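Local coordinates for hypothetical protein (Parabacteroides merdae, PDB 4OO3), which is a putative oxidoreductase, probably binding a nicotinamide adenine dinucleotide cofactor in its Rossmann domain, with a substrate that has not been established, at residues A[329-333]-A[334-338]; A[364-367]-A[368-372]; A[386-389]-A[390-393]. All coordinates share one frame; numbering follows the deposited sequence.

Interaction 1: A[329-333]-A[334-338]; sequences VIRQG and KEQNY
Gln-336 folds back from the loop onto the end of strand 326-332, and each of its side-chain atoms finds backbone or side chain of Arg-331 or Gly-333. Its CB stands 3.9 Å from Gly-333 O, and its CG comes 3.7 Å from Arg-331 O. A bend at chi2 (80°) then turns the amide back along the strand. Gln-336 CD rests 3.6 Å from Arg-331 CB, and at the tip the two amide atoms divide the work. Gln-336 OE1 accepts from Gly-333 N at 2.7 Å, in the carbonyl plane, while Gln-336 NE2 lies 3.5 Å from Arg-331 CB. The Arg-331 guanidinium leads elsewhere, to a salt bridge with Glu-345 and a cation-pi contact with Phe-343.

Gly-333 O is gripped twice, by Gln-336 N at 3.0 Å and by Tyr-338 N at 2.8 Å, the two donors coming from opposite faces of the carbonyl plane. The Tyr-338 ring lays one face over Gly-333 C, offset toward its rim. The bond from Gln-336 N closes a type III turn over 333-336. With Asn-337 N bonded to Lys-334 O and Asn-337 left-handed, a Schellman motif ends this single helical turn between antiparallel strands 326-332 and 341-346.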
loop_
_atom_site.group_PDB
_atom_site.type_symbol
_atom_site.label_atom_id
_atom_site.label_comp_id
_atom_site.label_asym_id
_atom_site.label_seq_id
_atom_site.Cartn_x
_atom_site.Cartn_y
_atom_site.Cartn_z
ATOM N N VAL A 329 -16.825 5.229 10.575
ATOM C CA VAL A 329 -16.038 6.432 10.309
ATOM C C VAL A 329 -14.670 6.330 10.965
ATOM O O VAL A 329 -14.571 6.030 12.154
ATOM C CB VAL A 329 -16.767 7.691 10.847
ATOM C CG1 VAL A 329 -15.898 8.945 10.713
ATOM C CG2 VAL A 329 -18.094 7.878 10.128
ATOM N N ILE A 330 -13.625 6.578 10.180
ATOM C CA ILE A 330 -12.278 6.731 10.705
ATOM C C ILE A 330 -11.958 8.215 10.745
ATOM O O ILE A 330 -12.172 8.922 9.762
ATOM C CB ILE A 330 -11.211 6.078 9.814
ATOM C CG1 ILE A 330 -11.498 4.591 9.593
ATOM C CG2 ILE A 330 -9.829 6.265 10.424
ATOM C CD1 ILE A 330 -11.340 3.743 10.829
ATOM N N ARG A 331 -11.457 8.673 11.888
ATOM C CA ARG A 331 -10.852 9.990 11.995
ATOM C C ARG A 331 -9.407 9.825 12.417
ATOM O O ARG A 331 -9.089 9.011 13.292
ATOM C CB ARG A 331 -11.590 10.851 13.005
ATOM C CG ARG A 331 -13.003 11.217 12.583
ATOM C CD ARG A 331 -13.749 11.887 13.722
ATOM N NE ARG A 331 -15.141 11.456 13.759
ATOM C CZ ARG A 331 -16.096 11.907 12.954
ATOM N NH1 ARG A 331 -15.831 12.821 12.029
ATOM N NH2 ARG A 331 -17.328 11.436 13.075
ATOM N N GLN A 332 -8.535 10.587 11.763
ATOM C CA GLN A 332 -7.116 10.608 12.079
ATOM C C GLN A 332 -6.591 12.017 11.819
ATOM O O GLN A 332 -6.035 12.310 10.762
ATOM C CB GLN A 332 -6.370 9.575 11.244
ATOM C CG GLN A 332 -4.895 9.484 11.571
ATOM C CD GLN A 332 -4.136 8.698 10.535
ATOM O OE1 GLN A 332 -4.379 7.507 10.348
ATOM N NE2 GLN A 332 -3.212 9.362 9.847
ATOM N N GLY A 333 -6.809 12.889 12.793
ATOM C CA GLY A 333 -6.401 14.281 12.706
ATOM C C GLY A 333 -5.782 14.717 14.010
ATOM O O GLY A 333 -5.411 13.876 14.833
ATOM N N LYS A 334 -5.669 16.035 14.186
ATOM C CA LYS A 334 -5.104 16.644 15.404
ATOM C C LYS A 334 -5.815 16.102 16.641
ATOM O O LYS A 334 -5.176 15.644 17.588
ATOM C CB LYS A 334 -5.261 18.174 15.352
ATOM C CG LYS A 334 -4.414 18.961 16.348
ATOM C CD LYS A 334 -3.130 19.476 15.708
ATOM C CE LYS A 334 -2.513 20.629 16.485
ATOM N NZ LYS A 334 -1.865 20.186 17.751
ATOM N N GLU A 335 -7.144 16.149 16.595
ATOM C CA GLU A 335 -8.018 15.632 17.645
ATOM C C GLU A 335 -7.625 14.245 18.152
ATOM O O GLU A 335 -7.696 13.984 19.350
ATOM C CB GLU A 335 -9.457 15.587 17.130
ATOM C CG GLU A 335 -10.144 16.943 17.098
ATOM C CD GLU A 335 -10.803 17.299 18.415
ATOM O OE1 GLU A 335 -10.477 16.660 19.440
ATOM O OE2 GLU A 335 -11.656 18.213 18.425
ATOM N N GLN A 336 -7.211 13.364 17.241
ATOM C CA GLN A 336 -6.885 11.982 17.589
ATOM C C GLN A 336 -5.384 11.759 17.732
ATOM O O GLN A 336 -4.930 10.616 17.796
ATOM C CB GLN A 336 -7.447 11.019 16.534
ATOM C CG GLN A 336 -8.967 11.041 16.402
ATOM C CD GLN A 336 -9.483 12.201 15.575
ATOM O OE1 GLN A 336 -8.815 12.669 14.656
ATOM N NE2 GLN A 336 -10.679 12.672 15.897
ATOM N N ASN A 337 -4.615 12.845 17.786
ATOM C CA ASN A 337 -3.154 12.763 17.866
ATOM C C ASN A 337 -2.564 12.024 16.650
ATOM O O ASN A 337 -1.555 11.319 16.754
ATOM C CB ASN A 337 -2.747 12.094 19.183
ATOM C CG ASN A 337 -1.458 12.653 19.747
ATOM O OD1 ASN A 337 -0.398 12.562 19.125
ATOM N ND2 ASN A 337 -1.543 13.236 20.938
ATOM N N TYR A 338 -3.222 12.196 15.502
ATOM C CA TYR A 338 -2.821 11.576 14.237
ATOM C C TYR A 338 -2.689 10.049 14.315
ATOM O O TYR A 338 -1.903 9.448 13.589
ATOM C CB TYR A 338 -1.554 12.254 13.699
ATOM C CG TYR A 338 -1.757 13.748 13.554
ATOM C CD1 TYR A 338 -2.529 14.260 12.514
ATOM C CD2 TYR A 338 -1.225 14.645 14.481
ATOM C CE1 TYR A 338 -2.745 15.618 12.382
ATOM C CE2 TYR A 338 -1.437 16.013 14.355
ATOM C CZ TYR A 338 -2.197 16.492 13.301
ATOM O OH TYR A 338 -2.431 17.840 13.150
#

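Interaction 2: A[364-367]-A[368-372]; sequences EKVS and AEYPG
Tyr-370 N gives the shortest of the three backbone bonds here, 2.8 Å to Val-366 O. One residue earlier the grip slackens: Glu-369 N reaches Lys-365 O only weakly, at 3.4 Å. Ala-368 N bonds Glu-364 O at 3.2 Å. All three are i to i+4 bonds of helix 352-369, and Tyr-370 is the first residue to leave helical backbone angles. Pro-371 follows and has no N-H to offer, so although its N lies 3.0 Å from Ser-367 O, the series cannot go on there. That carbonyl instead meets the Pro-371 CA in a CA-H...O contact of 3.2 Å. The hydroxyl of Ser-367 lies within hydrogen-bonding reach of both Met-363 O, within the helix, and Val-373 O, beyond its end; its one proton must be shared or alternate between them.

Outside this backbone frame the side chains meet lightly. Glu-369 CG, set beside its own backbone N (chi1 -54°), comes to 3.5 Å from Lys-365 O, and a bend at chi2 then turns the carboxylate. Glu-369 OE2 remains 5.0 Å from Lys-365 NZ, too far for contact, and the lysine has its salt bridge with Glu-162 instead. With a similar first torsion (chi1 -53°), Tyr-370 turns the edge of its ring toward Val-366 O, which lies near the ring plane. Its CD1 also comes to 4.4 Å from Val-366 CG1. Both side chains pack on helix 155-164, Val-366 against Leu-163 and Tyr-370 against Met-158 and Leu-159.

This is a helix end at which a proline follows; lacking an N-H, it is consistent with the helix not continuing. Main-chain bonds define the last turn, and the nearby opposite charges of Lys-365 and Glu-369 would probably add only a modest, solvent-screened attraction.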
loop_
_atom_site.group_PDB
_atom_site.type_symbol
_atom_site.label_atom_id
_atom_site.label_comp_id
_atom_site.label_asym_id
_atom_site.label_seq_id
_atom_site.Cartn_x
_atom_site.Cartn_y
_atom_site.Cartn_z
ATOM N N GLU A 364 -20.224 -8.331 21.755
ATOM C CA GLU A 364 -19.797 -9.584 22.372
ATOM C C GLU A 364 -19.020 -10.434 21.356
ATOM O O GLU A 364 -17.921 -10.909 21.641
ATOM C CB GLU A 364 -21.003 -10.352 22.911
ATOM C CG GLU A 364 -21.678 -9.666 24.090
ATOM C CD GLU A 364 -22.962 -10.347 24.531
ATOM O OE1 GLU A 364 -23.320 -11.403 23.964
ATOM O OE2 GLU A 364 -23.616 -9.816 25.452
ATOM N N LYS A 365 -19.596 -10.597 20.170
ATOM C CA LYS A 365 -18.952 -11.319 19.071
ATOM C C LYS A 365 -17.612 -10.665 18.676
ATOM O O LYS A 365 -16.618 -11.359 18.472
ATOM C CB LYS A 365 -19.936 -11.439 17.882
ATOM C CG LYS A 365 -19.375 -11.290 16.465
ATOM C CD LYS A 365 -18.575 -12.502 15.996
ATOM C CE LYS A 365 -18.578 -12.624 14.476
ATOM N NZ LYS A 365 -18.299 -11.331 13.785
ATOM N N VAL A 366 -17.591 -9.334 18.604
ATOM C CA VAL A 366 -16.395 -8.575 18.206
ATOM C C VAL A 366 -15.271 -8.659 19.250
ATOM O O VAL A 366 -14.099 -8.725 18.896
ATOM C CB VAL A 366 -16.745 -7.089 17.936
ATOM C CG1 VAL A 366 -15.499 -6.274 17.617
ATOM C CG2 VAL A 366 -17.751 -6.984 16.796
ATOM N N SER A 367 -15.643 -8.646 20.526
ATOM C CA SER A 367 -14.692 -8.789 21.634
ATOM C C SER A 367 -14.016 -10.150 21.630
ATOM O O SER A 367 -12.858 -10.269 22.021
ATOM C CB SER A 367 -15.403 -8.604 22.978
ATOM O OG SER A 367 -16.039 -7.344 23.041
ATOM N N ALA A 368 -14.752 -11.176 21.211
ATOM C CA ALA A 368 -14.181 -12.508 21.036
ATOM C C ALA A 368 -13.053 -12.459 20.009
ATOM O O ALA A 368 -11.959 -12.956 20.265
ATOM C CB ALA A 368 -15.254 -13.501 20.605
ATOM N N GLU A 369 -13.324 -11.839 18.864
ATOM C CA GLU A 369 -12.334 -11.697 17.795
ATOM C C GLU A 369 -11.152 -10.838 18.255
ATOM O O GLU A 369 -10.001 -11.196 18.038
ATOM C CB GLU A 369 -12.948 -11.038 16.551
ATOM C CG GLU A 369 -14.204 -11.684 15.980
ATOM C CD GLU A 369 -13.926 -12.992 15.274
ATOM O OE1 GLU A 369 -13.082 -13.000 14.349
ATOM O OE2 GLU A 369 -14.564 -14.001 15.644
ATOM N N TYR A 370 -11.448 -9.702 18.889
ATOM C CA TYR A 370 -10.422 -8.738 19.299
ATOM C C TYR A 370 -10.588 -8.378 20.769
ATOM O O TYR A 370 -11.212 -7.369 21.096
ATOM C CB TYR A 370 -10.503 -7.465 18.442
ATOM C CG TYR A 370 -10.461 -7.720 16.956
ATOM C CD1 TYR A 370 -11.630 -7.956 16.243
ATOM C CD2 TYR A 370 -9.254 -7.726 16.259
ATOM C CE1 TYR A 370 -11.608 -8.193 14.879
ATOM C CE2 TYR A 370 -9.218 -7.963 14.893
ATOM C CZ TYR A 370 -10.400 -8.196 14.206
ATOM O OH TYR A 370 -10.376 -8.433 12.854
ATOM N N PRO A 371 -10.039 -9.208 21.666
ATOM C CA PRO A 371 -10.151 -8.991 23.109
ATOM C C PRO A 371 -9.786 -7.572 23.527
ATOM O O PRO A 371 -8.895 -6.966 22.939
ATOM C CB PRO A 371 -9.147 -9.979 23.685
ATOM C CG PRO A 371 -9.085 -11.082 22.691
ATOM C CD PRO A 371 -9.348 -10.472 21.349
ATOM N N GLY A 372 -10.489 -7.050 24.525
ATOM C CA GLY A 372 -10.258 -5.692 25.015
ATOM C C GLY A 372 -11.059 -4.628 24.282
ATOM O O GLY A 372 -11.311 -3.555 24.826
#

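Interaction 3: A[386-389]-A[390-393]; sequences EIPA and KYRV
Pro-388 and Tyr-391 lie side by side and point the same way, the pyrrolidine CB 3.8 Å from the tyrosine CD2 and CG 3.9 Å from CE2. Ile-387 crosses Tyr-391 at about a right angle: its CG2, anti to the backbone N, touches Tyr-391 CB at 3.9 Å. Lys-390 doubles back so that its CE sits over the centre of one ring face, while Pro-388 O approaches the ring edge in its plane. At its far end the tyrosine hydroxyl bonds to Pro-371 O. With an alanine here instead of Tyr-391, the Pro-371 carbonyl is likely to lose its donor and a gap to open beside Pro-388 and under the Lys-390 chain. Arg-392 also meets Ile-387 at roughly a right angle, its NH2 3.8 Å from the isoleucine CD1, while NH1 bonds to Pro-340 O.

Two backbone bonds shape the chain here. Tyr-391 N bonds to Pro-388 O at 3.2 Å and Arg-392 N to Ala-389 O at 3.0 Å. These successive i to i+3 bonds make a short 3-10 turn, and an inverse gamma turn centred on Arg-392, closed by a weak bond from Val-393 N to Tyr-391 O, then carries the chain toward helix 395-412.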
loop_
_atom_site.group_PDB
_atom_site.type_symbol
_atom_site.label_atom_id
_atom_site.label_comp_id
_atom_site.label_asym_id
_atom_site.label_seq_id
_atom_site.Cartn_x
_atom_site.Cartn_y
_atom_site.Cartn_z
ATOM N N GLU A 386 -13.312 1.657 21.260
ATOM C CA GLU A 386 -12.138 1.686 22.118
ATOM C C GLU A 386 -11.219 0.519 21.753
ATOM O O GLU A 386 -11.620 -0.631 21.822
ATOM C CB GLU A 386 -12.584 1.584 23.580
ATOM C CG GLU A 386 -11.542 1.974 24.619
ATOM C CD GLU A 386 -12.011 1.712 26.049
ATOM O OE1 GLU A 386 -13.191 1.348 26.254
ATOM O OE2 GLU A 386 -11.192 1.867 26.977
ATOM N N ILE A 387 -9.988 0.829 21.362
ATOM C CA ILE A 387 -9.016 -0.171 20.936
ATOM C C ILE A 387 -7.806 -0.141 21.863
ATOM O O ILE A 387 -7.141 0.889 21.966
ATOM C CB ILE A 387 -8.534 0.118 19.504
ATOM C CG1 ILE A 387 -9.712 0.088 18.527
ATOM C CG2 ILE A 387 -7.473 -0.891 19.073
ATOM C CD1 ILE A 387 -9.468 0.860 17.249
ATOM N N PRO A 388 -7.511 -1.264 22.543
ATOM C CA PRO A 388 -6.303 -1.366 23.368
ATOM C C PRO A 388 -5.007 -1.002 22.632
ATOM O O PRO A 388 -4.854 -1.307 21.445
ATOM C CB PRO A 388 -6.279 -2.838 23.760
ATOM C CG PRO A 388 -7.714 -3.227 23.800
ATOM C CD PRO A 388 -8.394 -2.433 22.721
ATOM N N ALA A 389 -4.085 -0.367 23.354
ATOM C CA ALA A 389 -2.816 0.092 22.796
ATOM C C ALA A 389 -1.991 -1.029 22.174
ATOM O O ALA A 389 -1.217 -0.773 21.259
ATOM C CB ALA A 389 -1.992 0.795 23.866
ATOM N N LYS A 390 -2.148 -2.255 22.677
ATOM C CA LYS A 390 -1.386 -3.405 22.175
ATOM C C LYS A 390 -1.621 -3.689 20.688
ATOM O O LYS A 390 -0.733 -4.205 20.018
ATOM C CB LYS A 390 -1.658 -4.671 23.005
ATOM C CG LYS A 390 -3.133 -4.999 23.214
ATOM C CD LYS A 390 -3.401 -6.502 23.217
ATOM C CE LYS A 390 -3.449 -7.061 21.796
ATOM N NZ LYS A 390 -3.739 -8.522 21.739
ATOM N N TYR A 391 -2.803 -3.343 20.175
ATOM C CA TYR A 391 -3.110 -3.514 18.753
ATOM C C TYR A 391 -2.417 -2.494 17.833
ATOM O O TYR A 391 -2.417 -2.674 16.615
ATOM C CB TYR A 391 -4.613 -3.442 18.511
ATOM C CG TYR A 391 -5.396 -4.592 19.091
ATOM C CD1 TYR A 391 -5.454 -5.819 18.438
ATOM C CD2 TYR A 391 -6.100 -4.449 20.285
ATOM C CE1 TYR A 391 -6.185 -6.874 18.961
ATOM C CE2 TYR A 391 -6.834 -5.497 20.814
ATOM C CZ TYR A 391 -6.873 -6.708 20.148
ATOM O OH TYR A 391 -7.593 -7.754 20.676
ATOM N N ARG A 392 -1.842 -1.432 18.400
ATOM C CA ARG A 392 -1.148 -0.411 17.608
ATOM C C ARG A 392 0.267 -0.874 17.305
ATOM O O ARG A 392 1.239 -0.273 17.743
ATOM C CB ARG A 392 -1.122 0.931 18.348
ATOM C CG ARG A 392 -2.490 1.442 18.775
ATOM C CD ARG A 392 -3.392 1.725 17.585
ATOM N NE ARG A 392 -4.676 2.270 18.010
ATOM C CZ ARG A 392 -5.524 2.927 17.226
ATOM N NH1 ARG A 392 -5.241 3.150 15.941
ATOM N NH2 ARG A 392 -6.667 3.378 17.736
ATOM N N VAL A 393 0.366 -1.941 16.526
ATOM C CA VAL A 393 1.638 -2.607 16.288
ATOM C C VAL A 393 2.557 -1.859 15.331
ATOM O O VAL A 393 3.750 -2.145 15.297
ATOM C CB VAL A 393 1.444 -4.055 15.779
ATOM C CG1 VAL A 393 0.859 -4.930 16.884
ATOM C CG2 VAL A 393 0.577 -4.105 14.521
#

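How the interactions relate
All three are surface contacts of the C-terminal domain; interaction 2 alone has a buried residue, Val-366, among those that touch. Interaction 1 joins the end of a sheet strand to the loop that follows, interaction 2 belongs to the end of a helix, interaction 3 to the passage from strand to helix. Helix 155-164 is common ground, since residues of all three pack on it. Interactions 2 and 3 touch directly, with Gly-372 against Pro-388; interaction 1 stays about 7 Å from interaction 3 at the nearest atoms, though Arg-392 reaches Pro-340 just beyond it. A glutamine amide and backbone bonds onto one carbonyl mark interaction 1, main-chain bonds and a proline interaction 2, apolar contacts around a tyrosine interaction 3.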